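Local coordinates for protein amidase (Bacillus anthracis, PDB 5EWQ) that probably hydrolyses amide bonds as a member of the amidase family, related to the A subunit of glutamyl-tRNA(Gln) amidotransferase, at residues 138-143 against 379-384; 175-180 against 404-409; 385-390 against 410-415. All coordinates share one frame; numbering follows the deposited sequence.

Interaction 1 of 3, residues 138-143 against 379-384; sequences YVLKDW and KNVPVK
L140 and V381 meet at the apolar centre, the CD2 branch of the leucine lying 3.8 Å from CG2 of V381. The same CD2 also touches CG of P382, whose ring crosses the leucine at about a right angle. Beside them, V139 CG2 meets V383 CG2 at 3.7 Å; this branch of V139 stands anti to its own backbone N, on the side facing 379-384. Next outward comes W143. Its CG is anti to the backbone N (chi1 175°), and its five-membered ring takes CB of V381 over one face, a CH-pi contact 4.1 Å from the centroid to CB. P382 CD approaches the same indole obliquely, 3.6 Å from CD1. At the ring edge, near its plane, the carbonyl O of N380 lies 3.3 Å from W143 CD1. The polar edge ends in a weak hydrogen bond from W143 NE1 to N380 OD1, 3.4 Å long and bent to 138°, with the amide plane almost perpendicular to the indole; N380 is poorly ordered. Two type I turns, Y138 to K141 and L140 to W143, shape the loop that presents V139, L140 and W143. Both segments are loops packed on helices: F375 of helix 360-377 touches L140, V381 and V383, Y374 of that helix touches W143, and F392 of helix 386-394 touches V139.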
ATOM      1  N   TYR A 138      13.662  -5.011 -13.664  1.00 15.88           N
ATOM      2  CA  TYR A 138      15.094  -5.272 -13.737  1.00 26.11           C
ATOM      3  C   TYR A 138      15.815  -4.150 -14.483  1.00 36.97           C
ATOM      4  O   TYR A 138      16.971  -3.842 -14.197  1.00 35.33           O
ATOM      5  CB  TYR A 138      15.357  -6.619 -14.422  1.00 16.70           C
ATOM      6  CG  TYR A 138      16.816  -7.021 -14.470  1.00 19.22           C
ATOM      7  CD1 TYR A 138      17.378  -7.787 -13.457  1.00 30.22           C
ATOM      8  CD2 TYR A 138      17.629  -6.642 -15.532  1.00 30.60           C
ATOM      9  CE1 TYR A 138      18.710  -8.159 -13.497  1.00 33.42           C
ATOM     10  CE2 TYR A 138      18.962  -7.007 -15.578  1.00 28.26           C
ATOM     11  CZ  TYR A 138      19.496  -7.767 -14.558  1.00 32.55           C
ATOM     12  OH  TYR A 138      20.822  -8.134 -14.602  1.00 37.18           O
ATOM     13  N   VAL A 139      15.120  -3.539 -15.437  1.00 33.16           N
ATOM     14  CA  VAL A 139      15.718  -2.518 -16.290  1.00 32.22           C
ATOM     15  C   VAL A 139      15.983  -1.221 -15.519  1.00 30.46           C
ATOM     16  O   VAL A 139      16.897  -0.464 -15.854  1.00 41.77           O
ATOM     17  CB  VAL A 139      14.820  -2.229 -17.520  1.00 22.74           C
ATOM     18  CG1 VAL A 139      13.479  -1.646 -17.094  1.00 16.59           C
ATOM     19  CG2 VAL A 139      15.526  -1.317 -18.510  1.00 18.83           C
ATOM     20  N   LEU A 140      15.200  -0.978 -14.474  1.00 28.30           N
ATOM     21  CA  LEU A 140      15.345   0.236 -13.679  1.00 34.32           C
ATOM     22  C   LEU A 140      15.892  -0.062 -12.286  1.00 35.34           C
ATOM     23  O   LEU A 140      15.813   0.778 -11.390  1.00 31.62           O
ATOM     24  CB  LEU A 140      14.002   0.959 -13.559  1.00 30.29           C
ATOM     25  CG  LEU A 140      13.389   1.562 -14.822  1.00 38.69           C
ATOM     26  CD1 LEU A 140      11.956   1.995 -14.554  1.00 30.04           C
ATOM     27  CD2 LEU A 140      14.220   2.737 -15.306  1.00 21.85           C
ATOM     28  N   LYS A 141      16.458  -1.254 -12.115  1.00 28.93           N
ATOM     29  CA  LYS A 141      16.891  -1.726 -10.801  1.00 36.36           C
ATOM     30  C   LYS A 141      17.972  -0.851 -10.165  1.00 38.12           C
ATOM     31  O   LYS A 141      18.157  -0.873  -8.948  1.00 36.61           O
ATOM     32  CB  LYS A 141      17.395  -3.169 -10.898  1.00 31.57           C
ATOM     33  CG  LYS A 141      18.732  -3.321 -11.606  1.00 29.73           C
ATOM     34  CD  LYS A 141      19.119  -4.786 -11.733  1.00 39.83           C
ATOM     35  CE  LYS A 141      20.468  -4.948 -12.416  1.00 42.41           C
ATOM     36  NZ  LYS A 141      21.564  -4.306 -11.640  1.00 47.13           N
ATOM     37  N   ASP A 142      18.679  -0.079 -10.984  1.00 41.25           N
ATOM     38  CA  ASP A 142      19.783   0.735 -10.488  1.00 38.34           C
ATOM     39  C   ASP A 142      19.589   2.226 -10.754  1.00 40.02           C
ATOM     40  O   ASP A 142      20.479   3.029 -10.472  1.00 41.27           O
ATOM     41  CB  ASP A 142      21.100   0.268 -11.109  1.00 43.07           C
ATOM     42  CG  ASP A 142      21.474  -1.141 -10.692  1.00 54.06           C
ATOM     43  OD1 ASP A 142      21.263  -1.489  -9.510  1.00 31.13           O
ATOM     44  OD2 ASP A 142      21.978  -1.902 -11.544  1.00 59.87           O
ATOM     45  N   TRP A 143      18.432   2.598 -11.293  1.00 37.83           N
ATOM     46  CA  TRP A 143      18.172   4.002 -11.598  1.00 40.73           C
ATOM     47  C   TRP A 143      17.719   4.780 -10.369  1.00 50.97           C
ATOM     48  O   TRP A 143      16.646   4.529  -9.824  1.00 46.12           O
ATOM     49  CB  TRP A 143      17.121   4.144 -12.699  1.00 28.09           C
ATOM     50  CG  TRP A 143      16.746   5.578 -12.938  1.00 44.70           C
ATOM     51  CD1 TRP A 143      17.529   6.545 -13.497  1.00 31.11           C
ATOM     52  CD2 TRP A 143      15.500   6.208 -12.615  1.00 35.97           C
ATOM     53  NE1 TRP A 143      16.848   7.736 -13.546  1.00 37.93           N
ATOM     54  CE2 TRP A 143      15.599   7.558 -13.011  1.00 37.56           C
ATOM     55  CE3 TRP A 143      14.309   5.763 -12.033  1.00 32.60           C
ATOM     56  CZ2 TRP A 143      14.556   8.466 -12.842  1.00 30.31           C
ATOM     57  CZ3 TRP A 143      13.273   6.667 -11.867  1.00 37.53           C
ATOM     58  CH2 TRP A 143      13.404   8.003 -12.270  1.00 33.98           C
ATOM     59  N   LYS A 379      16.202  12.656 -16.120  1.00 74.66           N
ATOM     60  CA  LYS A 379      17.461  13.123 -16.689  1.00 90.76           C
ATOM     61  C   LYS A 379      18.365  11.983 -17.150  1.00 91.12           C
ATOM     62  O   LYS A 379      18.757  11.926 -18.315  1.00 92.19           O
ATOM     63  CB  LYS A 379      18.205  13.992 -15.672  1.00 86.95           C
ATOM     64  N   ASN A 380      18.699  11.081 -16.232  1.00 77.64           N
ATOM     65  CA  ASN A 380      19.626   9.996 -16.534  1.00 75.70           C
ATOM     66  C   ASN A 380      18.996   8.612 -16.407  1.00 59.97           C
ATOM     67  O   ASN A 380      19.572   7.711 -15.799  1.00 58.39           O
ATOM     68  CB  ASN A 380      20.854  10.090 -15.626  1.00 90.05           C
ATOM     69  CG  ASN A 380      20.490  10.236 -14.161  1.00110.15           C
ATOM     70  OD1 ASN A 380      19.356   9.971 -13.758  1.00114.72           O
ATOM     71  ND2 ASN A 380      21.454  10.661 -13.352  1.00117.62           N
ATOM     72  N   VAL A 381      17.812   8.449 -16.988  1.00 48.63           N
ATOM     73  CA  VAL A 381      17.110   7.172 -16.955  1.00 39.74           C
ATOM     74  C   VAL A 381      17.614   6.269 -18.087  1.00 42.69           C
ATOM     75  O   VAL A 381      17.767   6.716 -19.225  1.00 50.27           O
ATOM     76  CB  VAL A 381      15.572   7.380 -17.053  1.00 43.43           C
ATOM     77  CG1 VAL A 381      15.207   8.191 -18.294  1.00 37.67           C
ATOM     78  CG2 VAL A 381      14.831   6.052 -17.023  1.00 54.33           C
ATOM     79  N   PRO A 382      17.902   4.994 -17.771  1.00 45.35           N
ATOM     80  CA  PRO A 382      18.441   4.050 -18.759  1.00 33.60           C
ATOM     81  C   PRO A 382      17.457   3.674 -19.868  1.00 40.63           C
ATOM     82  O   PRO A 382      17.823   2.924 -20.773  1.00 50.54           O
ATOM     83  CB  PRO A 382      18.791   2.820 -17.914  1.00 23.26           C
ATOM     84  CG  PRO A 382      17.925   2.930 -16.706  1.00 22.64           C
ATOM     85  CD  PRO A 382      17.832   4.396 -16.425  1.00 34.05           C
ATOM     86  N   VAL A 383      16.232   4.186 -19.796  1.00 48.48           N
ATOM     87  CA  VAL A 383      15.207   3.897 -20.795  1.00 41.37           C
ATOM     88  C   VAL A 383      14.287   5.102 -20.984  1.00 42.08           C
ATOM     89  O   VAL A 383      13.858   5.719 -20.011  1.00 53.10           O
ATOM     90  CB  VAL A 383      14.374   2.656 -20.399  1.00 41.60           C
ATOM     91  CG1 VAL A 383      12.946   2.777 -20.900  1.00 61.59           C
ATOM     92  CG2 VAL A 383      15.025   1.384 -20.921  1.00 35.68           C
ATOM     93  N   LYS A 384      13.986   5.441 -22.235  1.00 43.01           N
ATOM     94  CA  LYS A 384      13.135   6.593 -22.512  1.00 35.54           C
ATOM     95  C   LYS A 384      11.830   6.231 -23.221  1.00 39.43           C
ATOM     96  O   LYS A 384      11.091   7.118 -23.651  1.00 42.32           O
ATOM     97  CB  LYS A 384      13.898   7.625 -23.342  1.00 33.98           C
ATOM     98  CG  LYS A 384      15.005   8.325 -22.575  1.00 41.98           C
ATOM     99  CD  LYS A 384      15.429   9.603 -23.271  1.00 39.64           C
ATOM    100  CE  LYS A 384      16.429  10.381 -22.432  1.00 57.98           C
ATOM    101  NZ  LYS A 384      15.880  10.725 -21.089  1.00 60.67           N
TER

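Interaction 2 of 3, residues 175-180 against 404-409; sequences LSFTMP and GQTLIE
L175 lays its CD1 methyl over Q405 and I408, 3.7 Å from CB of Q405 and equally close to CD1 of I408, whose side chain runs alongside it in the same direction. With CG anti to the backbone N (chi1 -168°), the leucine also sets CG against the carbonyl O of G404. Its own carbonyl O meets the start of helix 406-412: L407 N donates to L175 O at 2.8 Å with an N-H...O angle of 151°, from above the carbonyl plane, and Q405 CA adds a CA-H...O contact of 3.3 Å to that oxygen. Nearer the surface, the F177 ring has L407 CG over one face, offset toward the rim. L407 CD2 comes within 3.5 Å of F177 CZ, while CG2 of T406 sits at the ring edge. S176 OG is bonded to the carbonyl O of Y403, just before G404, a second tie between the loops. Q405, at the N-cap position, turns its amide to N393 and I390 of helix 386-394. The L175 carbonyl thus accepts a first-turn N-H just after the N-cap residue, a loop-to-helix-start junction tying the loop after helix 170-173 to helix 406-412.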
ATOM      1  N   LEU A 175       2.274  -6.777 -16.324  1.00 43.62           N
ATOM      2  CA  LEU A 175       3.330  -7.323 -17.163  1.00 21.21           C
ATOM      3  C   LEU A 175       2.801  -8.490 -17.994  1.00 37.68           C
ATOM      4  O   LEU A 175       2.925  -8.496 -19.217  1.00 48.36           O
ATOM      5  CB  LEU A 175       4.516  -7.764 -16.304  1.00 19.89           C
ATOM      6  CG  LEU A 175       5.809  -8.095 -17.047  1.00 19.53           C
ATOM      7  CD1 LEU A 175       6.198  -6.946 -17.957  1.00 30.76           C
ATOM      8  CD2 LEU A 175       6.928  -8.401 -16.063  1.00 18.50           C
ATOM      9  N   SER A 176       2.205  -9.470 -17.322  1.00 33.33           N
ATOM     10  CA  SER A 176       1.589 -10.605 -18.003  1.00 35.68           C
ATOM     11  C   SER A 176       0.479 -11.214 -17.155  1.00 44.45           C
ATOM     12  O   SER A 176       0.398 -10.966 -15.951  1.00 52.79           O
ATOM     13  CB  SER A 176       2.634 -11.670 -18.340  1.00 38.81           C
ATOM     14  OG  SER A 176       3.009 -12.398 -17.185  1.00 45.18           O
ATOM     15  N   PHE A 177      -0.368 -12.018 -17.788  1.00 49.99           N
ATOM     16  CA  PHE A 177      -1.508 -12.625 -17.110  1.00 49.64           C
ATOM     17  C   PHE A 177      -1.091 -13.813 -16.246  1.00 43.86           C
ATOM     18  O   PHE A 177      -1.839 -14.246 -15.370  1.00 46.42           O
ATOM     19  CB  PHE A 177      -2.557 -13.076 -18.128  1.00 53.58           C
ATOM     20  CG  PHE A 177      -3.012 -11.990 -19.062  1.00 67.80           C
ATOM     21  CD1 PHE A 177      -4.048 -11.142 -18.708  1.00 62.37           C
ATOM     22  CD2 PHE A 177      -2.413 -11.827 -20.302  1.00 72.21           C
ATOM     23  CE1 PHE A 177      -4.473 -10.145 -19.569  1.00 62.59           C
ATOM     24  CE2 PHE A 177      -2.834 -10.832 -21.167  1.00 67.02           C
ATOM     25  CZ  PHE A 177      -3.866  -9.991 -20.800  1.00 62.41           C
ATOM     26  N   THR A 178       0.106 -14.335 -16.497  1.00 35.07           N
ATOM     27  CA  THR A 178       0.567 -15.546 -15.827  1.00 38.61           C
ATOM     28  C   THR A 178       1.492 -15.255 -14.650  1.00 37.55           C
ATOM     29  O   THR A 178       1.850 -16.159 -13.896  1.00 39.34           O
ATOM     30  CB  THR A 178       1.305 -16.479 -16.804  1.00 39.13           C
ATOM     31  OG1 THR A 178       2.463 -15.812 -17.322  1.00 42.07           O
ATOM     32  CG2 THR A 178       0.394 -16.877 -17.955  1.00 26.85           C
HETATM   33  N   MSE A 179       1.881 -13.993 -14.500  1.00 42.02           N
HETATM   34  CA  MSE A 179       2.795 -13.602 -13.433  1.00 34.61           C
HETATM   35  C   MSE A 179       2.105 -13.626 -12.074  1.00 28.54           C
HETATM   36  O   MSE A 179       1.062 -12.998 -11.894  1.00 33.27           O
HETATM   37  CB  MSE A 179       3.371 -12.210 -13.701  1.00 32.21           C
HETATM   38  CG  MSE A 179       4.475 -11.804 -12.739  1.00 34.13           C
HETATM   39 SE   MSE A 179       5.004  -9.940 -12.937  1.00 55.76          SE
HETATM   40  CE  MSE A 179       3.377  -9.107 -12.258  1.00 61.25           C
ATOM     41  N   PRO A 180       2.690 -14.355 -11.113  1.00 29.55           N
ATOM     42  CA  PRO A 180       2.152 -14.418  -9.751  1.00 25.81           C
ATOM     43  C   PRO A 180       2.268 -13.078  -9.035  1.00 31.01           C
ATOM     44  O   PRO A 180       3.222 -12.336  -9.270  1.00 36.90           O
ATOM     45  CB  PRO A 180       3.029 -15.477  -9.075  1.00 18.87           C
ATOM     46  CG  PRO A 180       4.308 -15.444  -9.839  1.00 18.24           C
ATOM     47  CD  PRO A 180       3.914 -15.160 -11.259  1.00 31.69           C
ATOM     48  N   GLY A 404       6.963 -13.557 -18.871  1.00 29.76           N
ATOM     49  CA  GLY A 404       6.633 -12.847 -20.094  1.00 31.10           C
ATOM     50  C   GLY A 404       6.323 -11.374 -19.895  1.00 39.54           C
ATOM     51  O   GLY A 404       6.455 -10.844 -18.793  1.00 74.18           O
ATOM     52  N   GLN A 405       5.908 -10.717 -20.975  1.00 45.37           N
ATOM     53  CA  GLN A 405       5.583  -9.294 -20.940  1.00 42.55           C
ATOM     54  C   GLN A 405       4.460  -8.965 -21.921  1.00 48.74           C
ATOM     55  O   GLN A 405       4.509  -7.953 -22.620  1.00 57.89           O
ATOM     56  CB  GLN A 405       6.824  -8.455 -21.252  1.00 30.74           C
ATOM     57  CG  GLN A 405       7.540  -8.854 -22.534  1.00 37.99           C
ATOM     58  CD  GLN A 405       8.709  -7.943 -22.860  1.00 38.47           C
ATOM     59  OE1 GLN A 405       8.974  -6.976 -22.148  1.00 42.71           O
ATOM     60  NE2 GLN A 405       9.411  -8.249 -23.942  1.00 35.87           N
ATOM     61  N   THR A 406       3.445  -9.823 -21.953  1.00 39.99           N
ATOM     62  CA  THR A 406       2.342  -9.694 -22.901  1.00 45.04           C
ATOM     63  C   THR A 406       1.562  -8.390 -22.734  1.00 50.24           C
ATOM     64  O   THR A 406       1.130  -7.787 -23.718  1.00 46.55           O
ATOM     65  CB  THR A 406       1.360 -10.877 -22.768  1.00 52.14           C
ATOM     66  OG1 THR A 406       2.087 -12.112 -22.797  1.00 58.88           O
ATOM     67  CG2 THR A 406       0.344 -10.865 -23.902  1.00 58.34           C
ATOM     68  N   LEU A 407       1.389  -7.955 -21.490  1.00 42.93           N
ATOM     69  CA  LEU A 407       0.580  -6.774 -21.200  1.00 41.44           C
ATOM     70  C   LEU A 407       1.215  -5.476 -21.696  1.00 44.16           C
ATOM     71  O   LEU A 407       0.534  -4.637 -22.288  1.00 46.24           O
ATOM     72  CB  LEU A 407       0.306  -6.677 -19.698  1.00 56.66           C
ATOM     73  CG  LEU A 407      -0.843  -7.551 -19.194  1.00 53.37           C
ATOM     74  CD1 LEU A 407      -0.912  -7.537 -17.677  1.00 45.36           C
ATOM     75  CD2 LEU A 407      -2.156  -7.075 -19.793  1.00 48.85           C
ATOM     76  N   ILE A 408       2.512  -5.309 -21.456  1.00 35.08           N
ATOM     77  CA  ILE A 408       3.199  -4.096 -21.887  1.00 35.85           C
ATOM     78  C   ILE A 408       3.453  -4.129 -23.390  1.00 36.87           C
ATOM     79  O   ILE A 408       3.668  -3.090 -24.015  1.00 64.31           O
ATOM     80  CB  ILE A 408       4.533  -3.891 -21.139  1.00 42.71           C
ATOM     81  CG1 ILE A 408       5.557  -4.950 -21.545  1.00 37.56           C
ATOM     82  CG2 ILE A 408       4.310  -3.908 -19.637  1.00 30.97           C
ATOM     83  CD1 ILE A 408       6.904  -4.770 -20.883  1.00 29.91           C
ATOM     84  N   GLU A 409       3.426  -5.326 -23.966  1.00 41.12           N
ATOM     85  CA  GLU A 409       3.530  -5.475 -25.413  1.00 51.31           C
ATOM     86  C   GLU A 409       2.222  -5.062 -26.073  1.00 48.33           C
ATOM     87  O   GLU A 409       2.220  -4.448 -27.139  1.00 56.42           O
ATOM     88  CB  GLU A 409       3.885  -6.914 -25.792  1.00 48.76           C
ATOM     89  CG  GLU A 409       5.358  -7.257 -25.640  1.00 49.70           C
ATOM     90  CD  GLU A 409       5.653  -8.709 -25.964  1.00 64.93           C
ATOM     91  OE1 GLU A 409       4.745  -9.551 -25.802  1.00 69.33           O
ATOM     92  OE2 GLU A 409       6.791  -9.007 -26.384  1.00 73.92           O
TER

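Interaction 3 of 3, residues 385-390 against 410-415; sequences SLKEII and ASEKST
E412 reaches across to L386, K387 and I390 in a helix-helix contact, where the last turn of helix 406-412 meets the first turns of helix 386-394. Its chain leaves with CG anti to the backbone N (chi1 170°) and then bends at chi2 (65°), which turns CD off the extended course; the carboxylate oxygens lie beside L386 and K387. OE1 comes 3.7 Å from L386 CB, and the two side chains run antiparallel past one another. OE2 lies against the aliphatic part of K387, 3.3 Å from CG. Lower on the glutamate, CB takes the CD1 methyl of I390 at 3.9 Å, the two chains crossing at a slant. L386 has CG anti to its backbone N, and its CD2 branch comes near CB of S411, whose OG is bonded to the backbone O of E364 in helix 360-377. No hydrogen bond spans the segments. The carboxylate lies against the flank of the first turn of helix 386-394, where the helix dipole could at most mildly favour its negative charge. The same turn is capped from within by S385, whose OG accepts a weak bond from E388 N. K387 bends at chi3, which turns CE off the extended line; its NZ stays 4.9 Å from E412 OE2, too far for a salt bridge between the opposite charges.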
ATOM      1  N   SER A 385      11.545   4.938 -23.338  1.00 39.89           N
ATOM      2  CA  SER A 385      10.297   4.494 -23.957  1.00 39.24           C
ATOM      3  C   SER A 385       9.957   3.052 -23.599  1.00 46.59           C
ATOM      4  O   SER A 385      10.829   2.267 -23.227  1.00 44.31           O
ATOM      5  CB  SER A 385      10.367   4.641 -25.479  1.00 39.78           C
ATOM      6  OG  SER A 385      11.317   3.751 -26.038  1.00 50.68           O
ATOM      7  N   LEU A 386       8.678   2.709 -23.722  1.00 45.97           N
ATOM      8  CA  LEU A 386       8.213   1.354 -23.455  1.00 43.11           C
ATOM      9  C   LEU A 386       8.763   0.379 -24.494  1.00 48.61           C
ATOM     10  O   LEU A 386       8.926  -0.810 -24.219  1.00 55.50           O
ATOM     11  CB  LEU A 386       6.682   1.310 -23.435  1.00 36.07           C
ATOM     12  CG  LEU A 386       6.014  -0.014 -23.063  1.00 38.37           C
ATOM     13  CD1 LEU A 386       6.528  -0.516 -21.725  1.00 40.19           C
ATOM     14  CD2 LEU A 386       4.503   0.144 -23.033  1.00 36.41           C
ATOM     15  N   LYS A 387       9.054   0.896 -25.685  1.00 49.61           N
ATOM     16  CA  LYS A 387       9.614   0.086 -26.762  1.00 50.02           C
ATOM     17  C   LYS A 387      10.999  -0.442 -26.403  1.00 43.27           C
ATOM     18  O   LYS A 387      11.338  -1.582 -26.718  1.00 52.18           O
ATOM     19  CB  LYS A 387       9.691   0.894 -28.058  1.00 51.28           C
ATOM     20  CG  LYS A 387       8.851   0.336 -29.193  1.00 60.52           C
ATOM     21  CD  LYS A 387       9.156   1.046 -30.503  1.00 71.34           C
ATOM     22  CE  LYS A 387       8.973   2.550 -30.380  1.00 74.97           C
ATOM     23  NZ  LYS A 387       9.332   3.254 -31.644  1.00 75.19           N
ATOM     24  N   GLU A 388      11.794   0.394 -25.745  1.00 33.83           N
ATOM     25  CA  GLU A 388      13.152   0.018 -25.369  1.00 32.26           C
ATOM     26  C   GLU A 388      13.155  -1.017 -24.247  1.00 57.79           C
ATOM     27  O   GLU A 388      14.044  -1.867 -24.180  1.00 55.03           O
ATOM     28  CB  GLU A 388      13.950   1.255 -24.954  1.00 31.68           C
ATOM     29  CG  GLU A 388      14.144   2.258 -26.081  1.00 36.05           C
ATOM     30  CD  GLU A 388      14.804   3.543 -25.620  1.00 39.94           C
ATOM     31  OE1 GLU A 388      14.830   4.513 -26.407  1.00 41.93           O
ATOM     32  OE2 GLU A 388      15.296   3.585 -24.474  1.00 31.52           O
ATOM     33  N   ILE A 389      12.157  -0.940 -23.371  1.00 37.21           N
ATOM     34  CA  ILE A 389      11.998  -1.914 -22.296  1.00 28.30           C
ATOM     35  C   ILE A 389      11.744  -3.307 -22.858  1.00 38.15           C
ATOM     36  O   ILE A 389      12.381  -4.280 -22.449  1.00 43.72           O
ATOM     37  CB  ILE A 389      10.839  -1.534 -21.356  1.00 39.31           C
ATOM     38  CG1 ILE A 389      11.136  -0.210 -20.657  1.00 41.88           C
ATOM     39  CG2 ILE A 389      10.597  -2.631 -20.331  1.00 26.72           C
ATOM     40  CD1 ILE A 389       9.974   0.339 -19.865  1.00 29.27           C
ATOM     41  N   ILE A 390      10.807  -3.389 -23.798  1.00 38.19           N
ATOM     42  CA  ILE A 390      10.451  -4.649 -24.439  1.00 43.06           C
ATOM     43  C   ILE A 390      11.666  -5.294 -25.102  1.00 52.10           C
ATOM     44  O   ILE A 390      11.872  -6.505 -25.001  1.00 60.21           O
ATOM     45  CB  ILE A 390       9.340  -4.443 -25.490  1.00 40.57           C
ATOM     46  CG1 ILE A 390       8.077  -3.891 -24.824  1.00 41.55           C
ATOM     47  CG2 ILE A 390       9.034  -5.742 -26.212  1.00 36.43           C
ATOM     48  CD1 ILE A 390       6.936  -3.640 -25.788  1.00 42.88           C
ATOM     49  N   ALA A 410       1.110  -5.396 -25.425  1.00 52.50           N
ATOM     50  CA  ALA A 410      -0.212  -5.049 -25.931  1.00 47.43           C
ATOM     51  C   ALA A 410      -0.452  -3.545 -25.847  1.00 47.29           C
ATOM     52  O   ALA A 410      -1.111  -2.964 -26.709  1.00 54.12           O
ATOM     53  CB  ALA A 410      -1.287  -5.802 -25.165  1.00 45.73           C
ATOM     54  N   SER A 411       0.087  -2.923 -24.804  1.00 52.93           N
ATOM     55  CA  SER A 411      -0.069  -1.488 -24.606  1.00 53.18           C
ATOM     56  C   SER A 411       0.738  -0.699 -25.632  1.00 54.35           C
ATOM     57  O   SER A 411       0.340   0.392 -26.043  1.00 46.46           O
ATOM     58  CB  SER A 411       0.352  -1.095 -23.188  1.00 41.23           C
ATOM     59  OG  SER A 411       0.165   0.292 -22.964  1.00 45.69           O
ATOM     60  N   GLU A 412       1.871  -1.258 -26.041  1.00 57.82           N
ATOM     61  CA  GLU A 412       2.742  -0.613 -27.018  1.00 58.26           C
ATOM     62  C   GLU A 412       2.106  -0.586 -28.407  1.00 52.41           C
ATOM     63  O   GLU A 412       2.150   0.430 -29.099  1.00 49.49           O
ATOM     64  CB  GLU A 412       4.096  -1.325 -27.072  1.00 45.75           C
ATOM     65  CG  GLU A 412       4.994  -0.883 -28.217  1.00 55.10           C
ATOM     66  CD  GLU A 412       5.425   0.566 -28.104  1.00 69.22           C
ATOM     67  OE1 GLU A 412       5.506   1.078 -26.966  1.00 75.72           O
ATOM     68  OE2 GLU A 412       5.680   1.195 -29.152  1.00 72.60           O
ATOM     69  N   LYS A 413       1.513  -1.707 -28.804  1.00 49.47           N
ATOM     70  CA  LYS A 413       0.914  -1.831 -30.129  1.00 54.26           C
ATOM     71  C   LYS A 413      -0.596  -1.609 -30.088  1.00 61.89           C
ATOM     72  O   LYS A 413      -1.329  -2.117 -30.938  1.00 72.50           O
ATOM     73  CB  LYS A 413       1.226  -3.204 -30.726  1.00 55.02           C
ATOM     74  CG  LYS A 413       0.693  -4.369 -29.907  1.00 69.27           C
ATOM     75  CD  LYS A 413       1.096  -5.707 -30.506  1.00 85.13           C
ATOM     76  CE  LYS A 413       0.588  -6.863 -29.656  1.00 89.05           C
ATOM     77  NZ  LYS A 413       0.983  -8.187 -30.212  1.00 90.77           N
ATOM     78  N   SER A 414      -1.053  -0.845 -29.100  1.00 70.19           N
ATOM     79  CA  SER A 414      -2.478  -0.586 -28.924  1.00 72.28           C
ATOM     80  C   SER A 414      -3.055   0.216 -30.086  1.00 76.79           C
ATOM     81  O   SER A 414      -2.455   1.188 -30.541  1.00 65.26           O
ATOM     82  CB  SER A 414      -2.730   0.152 -27.608  1.00 75.60           C
ATOM     83  OG  SER A 414      -4.114   0.388 -27.420  1.00 72.68           O
ATOM     84  N   THR A 415      -4.226  -0.199 -30.556  1.00 94.20           N
ATOM     85  CA  THR A 415      -4.872   0.446 -31.694  1.00101.49           C
ATOM     86  C   THR A 415      -5.827   1.547 -31.226  1.00 96.23           C
ATOM     87  O   THR A 415      -6.270   2.382 -32.020  1.00101.64           O
ATOM     88  CB  THR A 415      -5.642  -0.586 -32.550  1.00 99.20           C
ATOM     89  OG1 THR A 415      -4.886  -1.801 -32.635  1.00 85.08           O
ATOM     90  CG2 THR A 415      -5.897  -0.053 -33.954  1.00106.75           C
TER

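Overall arrangement
Interaction 1 is the most buried of the three, a loop-to-loop contact of branched aliphatics, proline and indole; interactions 2 and 3 are only partly buried. Interactions 2 and 3 share helix 406-412, one meeting its start and the other its end. Chemistry follows place: interaction 2 has the one well-formed hydrogen bond between segments, backbone to backbone, at a helix N-terminus, interaction 1 only a weak side-chain bond at its polar edge, and interaction 3 a carboxylate lying on aliphatic carbons. Helix 386-394 links the set. Its I389 packs on V383 of interaction 1, while L386 CD2 packs against I408 O of interaction 2, whose centre is about 12 Å from that of interaction 3.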